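PDB 5E7P: cell division control protein Cdc48, which probably binds and hydrolyses ATP as a member of the AAA ATPase family, with two P-loop ATPase modules in one chain. Local coordinates for residues P341-R353 with N372-D384. Residues are numbered along the deposited sequence; the frame is centred on the assembly and turned at random.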
# COMPACT_ATOMS: atom_id res chain seq x y z
N PRO A 341 16.16 5.39 17.22
CA PRO A 341 16.58 6.43 16.27
C PRO A 341 18.03 6.84 16.51
O PRO A 341 18.48 6.85 17.66
CB PRO A 341 15.65 7.60 16.60
CG PRO A 341 14.43 6.95 17.18
CD PRO A 341 14.95 5.77 17.96
N GLU A 342 18.75 7.15 15.44
CA GLU A 342 20.13 7.61 15.53
C GLU A 342 20.21 8.92 16.31
O GLU A 342 19.24 9.67 16.36
CB GLU A 342 20.71 7.81 14.12
CG GLU A 342 20.91 6.52 13.34
CD GLU A 342 21.32 6.79 11.90
OE1 GLU A 342 22.19 6.06 11.38
OE2 GLU A 342 20.77 7.72 11.28
N PRO A 343 21.37 9.19 16.94
CA PRO A 343 21.57 10.42 17.71
C PRO A 343 21.35 11.68 16.87
O PRO A 343 20.95 12.71 17.41
CB PRO A 343 23.04 10.33 18.13
CG PRO A 343 23.33 8.87 18.17
CD PRO A 343 22.52 8.27 17.05
N VAL A 344 21.62 11.59 15.58
CA VAL A 344 21.46 12.73 14.68
C VAL A 344 20.00 13.19 14.59
O VAL A 344 19.73 14.36 14.30
CB VAL A 344 21.99 12.40 13.26
CG1 VAL A 344 21.09 11.38 12.57
CG2 VAL A 344 22.12 13.66 12.42
N ALA A 345 19.07 12.28 14.86
CA ALA A 345 17.65 12.60 14.77
C ALA A 345 17.27 13.67 15.79
O ALA A 345 16.40 14.50 15.52
CB ALA A 345 16.80 11.35 14.97
N THR A 346 17.93 13.65 16.94
CA THR A 346 17.68 14.64 17.98
C THR A 346 18.02 16.05 17.49
O THR A 346 17.27 17.00 17.71
CB THR A 346 18.47 14.34 19.27
OG1 THR A 346 17.92 13.17 19.89
CG2 THR A 346 18.39 15.51 20.24
N LEU A 347 19.15 16.17 16.80
CA LEU A 347 19.58 17.46 16.26
C LEU A 347 18.73 17.89 15.06
O LEU A 347 18.45 19.08 14.88
CB LEU A 347 21.06 17.43 15.88
CG LEU A 347 22.03 17.28 17.05
CD1 LEU A 347 23.47 17.32 16.58
CD2 LEU A 347 21.78 18.36 18.09
N ILE A 348 18.33 16.92 14.24
CA ILE A 348 17.47 17.21 13.10
C ILE A 348 16.12 17.73 13.59
O ILE A 348 15.59 18.70 13.05
CB ILE A 348 17.27 15.97 12.21
CG1 ILE A 348 18.61 15.56 11.59
CG2 ILE A 348 16.26 16.25 11.12
CD1 ILE A 348 18.51 14.33 10.71
N LEU A 349 15.58 17.09 14.62
CA LEU A 349 14.31 17.51 15.22
C LEU A 349 14.41 18.90 15.84
O LEU A 349 13.45 19.67 15.83
CB LEU A 349 13.85 16.49 16.27
CG LEU A 349 13.31 15.16 15.71
CD1 LEU A 349 13.40 14.06 16.75
CD2 LEU A 349 11.88 15.31 15.24
N ALA A 350 15.58 19.22 16.38
CA ALA A 350 15.81 20.53 16.99
C ALA A 350 15.76 21.63 15.94
O ALA A 350 15.28 22.73 16.21
CB ALA A 350 17.14 20.56 17.72
N GLU A 351 16.25 21.33 14.74
CA GLU A 351 16.18 22.28 13.63
C GLU A 351 14.75 22.50 13.15
O GLU A 351 14.33 23.64 12.93
CB GLU A 351 17.06 21.82 12.46
CG GLU A 351 18.55 22.06 12.67
CD GLU A 351 18.88 23.53 12.85
OE1 GLU A 351 18.44 24.35 12.01
OE2 GLU A 351 19.57 23.88 13.83
N LEU A 352 14.00 21.41 12.99
CA LEU A 352 12.59 21.48 12.61
C LEU A 352 11.79 22.26 13.64
O LEU A 352 10.97 23.11 13.30
CB LEU A 352 11.99 20.08 12.45
CG LEU A 352 12.53 19.15 11.36
CD1 LEU A 352 11.70 17.87 11.30
CD2 LEU A 352 12.57 19.85 10.01
N ARG A 353 12.03 21.96 14.91
CA ARG A 353 11.36 22.63 16.02
C ARG A 353 11.63 24.14 15.99
O ARG A 353 10.74 24.95 16.26
CB ARG A 353 11.82 22.03 17.35
CG ARG A 353 10.96 22.40 18.54
CD ARG A 353 11.37 21.64 19.79
NE ARG A 353 11.30 20.19 19.60
CZ ARG A 353 12.36 19.38 19.59
NH1 ARG A 353 13.58 19.88 19.78
NH2 ARG A 353 12.20 18.08 19.42
N ASN A 372 5.69 5.12 11.08
CA ASN A 372 7.04 4.86 10.58
C ASN A 372 7.95 6.08 10.75
O ASN A 372 9.14 6.02 10.46
CB ASN A 372 7.01 4.43 9.12
CG ASN A 372 6.59 2.98 8.95
OD1 ASN A 372 6.60 2.21 9.90
ND2 ASN A 372 6.22 2.62 7.72
N VAL A 373 7.37 7.17 11.23
CA VAL A 373 8.13 8.39 11.50
C VAL A 373 8.43 8.51 12.99
O VAL A 373 7.61 8.12 13.82
CB VAL A 373 7.36 9.64 11.03
CG1 VAL A 373 8.21 10.89 11.22
CG2 VAL A 373 6.98 9.50 9.58
N ASP A 374 9.63 9.02 13.30
CA ASP A 374 10.07 9.28 14.67
C ASP A 374 8.94 9.87 15.50
O ASP A 374 8.30 10.85 15.10
CB ASP A 374 11.26 10.26 14.64
CG ASP A 374 12.07 10.27 15.93
OD1 ASP A 374 11.48 10.16 17.03
OD2 ASP A 374 13.30 10.38 15.84
N ALA A 375 8.69 9.27 16.66
CA ALA A 375 7.57 9.67 17.52
C ALA A 375 7.64 11.14 17.92
O ALA A 375 6.61 11.79 18.13
CB ALA A 375 7.51 8.80 18.76
N ARG A 376 8.85 11.67 18.02
CA ARG A 376 9.07 13.04 18.46
C ARG A 376 8.67 14.07 17.41
O ARG A 376 8.63 15.27 17.69
CB ARG A 376 10.53 13.24 18.88
CG ARG A 376 10.94 12.35 20.05
CD ARG A 376 12.45 12.36 20.26
NE ARG A 376 13.16 11.75 19.15
CZ ARG A 376 14.49 11.71 19.04
NH1 ARG A 376 15.25 12.25 19.99
NH2 ARG A 376 15.05 11.14 17.98
N LEU A 377 8.37 13.60 16.19
CA LEU A 377 7.87 14.48 15.14
C LEU A 377 6.37 14.68 15.30
O LEU A 377 5.84 15.76 15.04
CB LEU A 377 8.19 13.91 13.75
CG LEU A 377 7.64 14.69 12.54
CD1 LEU A 377 8.67 14.78 11.42
CD2 LEU A 377 6.36 14.05 12.02
N ARG A 378 5.70 13.62 15.73
CA ARG A 378 4.27 13.67 15.98
C ARG A 378 4.04 14.20 17.40
O ARG A 378 3.53 13.50 18.27
CB ARG A 378 3.66 12.28 15.80
CG ARG A 378 4.01 11.65 14.46
CD ARG A 378 3.53 10.21 14.36
NE ARG A 378 4.55 9.24 14.77
CZ ARG A 378 4.30 8.15 15.49
NH1 ARG A 378 3.06 7.89 15.90
NH2 ARG A 378 5.28 7.33 15.81
N ALA A 379 4.43 15.45 17.60
CA ALA A 379 4.38 16.09 18.90
C ALA A 379 3.98 17.55 18.70
O ALA A 379 4.20 18.10 17.62
CB ALA A 379 5.74 15.99 19.59
N PRO A 380 3.40 18.18 19.73
CA PRO A 380 2.94 19.57 19.64
C PRO A 380 4.02 20.55 19.17
O PRO A 380 3.68 21.57 18.57
CB PRO A 380 2.55 19.90 21.09
CG PRO A 380 2.13 18.59 21.65
CD PRO A 380 3.03 17.57 21.02
N GLU A 381 5.28 20.25 19.43
CA GLU A 381 6.37 21.17 19.11
C GLU A 381 6.76 21.15 17.64
O GLU A 381 7.29 22.13 17.12
CB GLU A 381 7.60 20.89 19.98
CG GLU A 381 7.37 21.05 21.48
CD GLU A 381 6.73 19.82 22.11
OE1 GLU A 381 7.00 18.69 21.62
OE2 GLU A 381 5.97 19.97 23.09
N VAL A 382 6.52 20.03 16.96
CA VAL A 382 6.82 19.92 15.54
C VAL A 382 5.54 19.78 14.72
O VAL A 382 4.98 20.78 14.27
CB VAL A 382 7.77 18.74 15.24
CG1 VAL A 382 8.29 18.83 13.81
CG2 VAL A 382 8.93 18.75 16.23
N CYS A 383 5.08 18.54 14.53
CA CYS A 383 3.80 18.32 13.86
C CYS A 383 2.69 18.08 14.88
O CYS A 383 2.56 16.99 15.43
CB CYS A 383 3.88 17.14 12.89
SG CYS A 383 4.93 17.43 11.45
N ASP A 384 1.90 19.12 15.12
CA ASP A 384 0.87 19.07 16.15
C ASP A 384 -0.41 18.41 15.65
O ASP A 384 -1.27 18.02 16.44
CB ASP A 384 0.56 20.48 16.65
CG ASP A 384 -0.12 21.34 15.60
OD1 ASP A 384 0.59 21.93 14.75
OD2 ASP A 384 -1.37 21.42 15.62
O HOH W 1 17.64 10.67 18.75
O HOH W 2 8.67 24.54 17.86
O HOH W 3 10.04 16.90 19.76
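In the first RecA-like AAA module of the chain, helix 344-356 packs against the loop that joins strand 361-366 to strand 385-388, and R376 of that loop lies over L349 of the helix. The contact illustrates how a carboxylate of its own loop can fix the orientation of an arginine whose face lies against an apolar side chain. D374 opens an Asx turn, its OD1 accepting from the backbone N of R376 and also from NE of the same residue, both from one face of the carboxylate. D374 OD2 takes R376 NH2 through its syn lone pair at 2.9 Å with an N-H...O angle of 168°, completing a side-on, two-nitrogen salt bridge. The arginine chain, bent at chi3 (-66°), carries the guanidinium across the end of L349, whose CD1 rests over one face, 3.3 Å from R376 NE. A345 CB approaches R376 NH2 obliquely, while T346 OG1 comes to the edge, 2.8 Å from R376 NH1. A water accepts from R376 NH2 and donates to E342 O.

Farther along the helix the contact turns apolar: L349 CD2 meets L377 CB at 4.2 Å, and L352 CB meets V382 CG1 at 4.1 Å. L352 and V382 both also touch F363 of the central sheet, so helix and loop share one core. Beside this, R353 and E381 run alongside each other, pointing the same way, with R353 NE 3.8 Å from E381 CB. One water donates to both R353 O and E381 O; a second, accepting from R353 NH2, donates to R376 O.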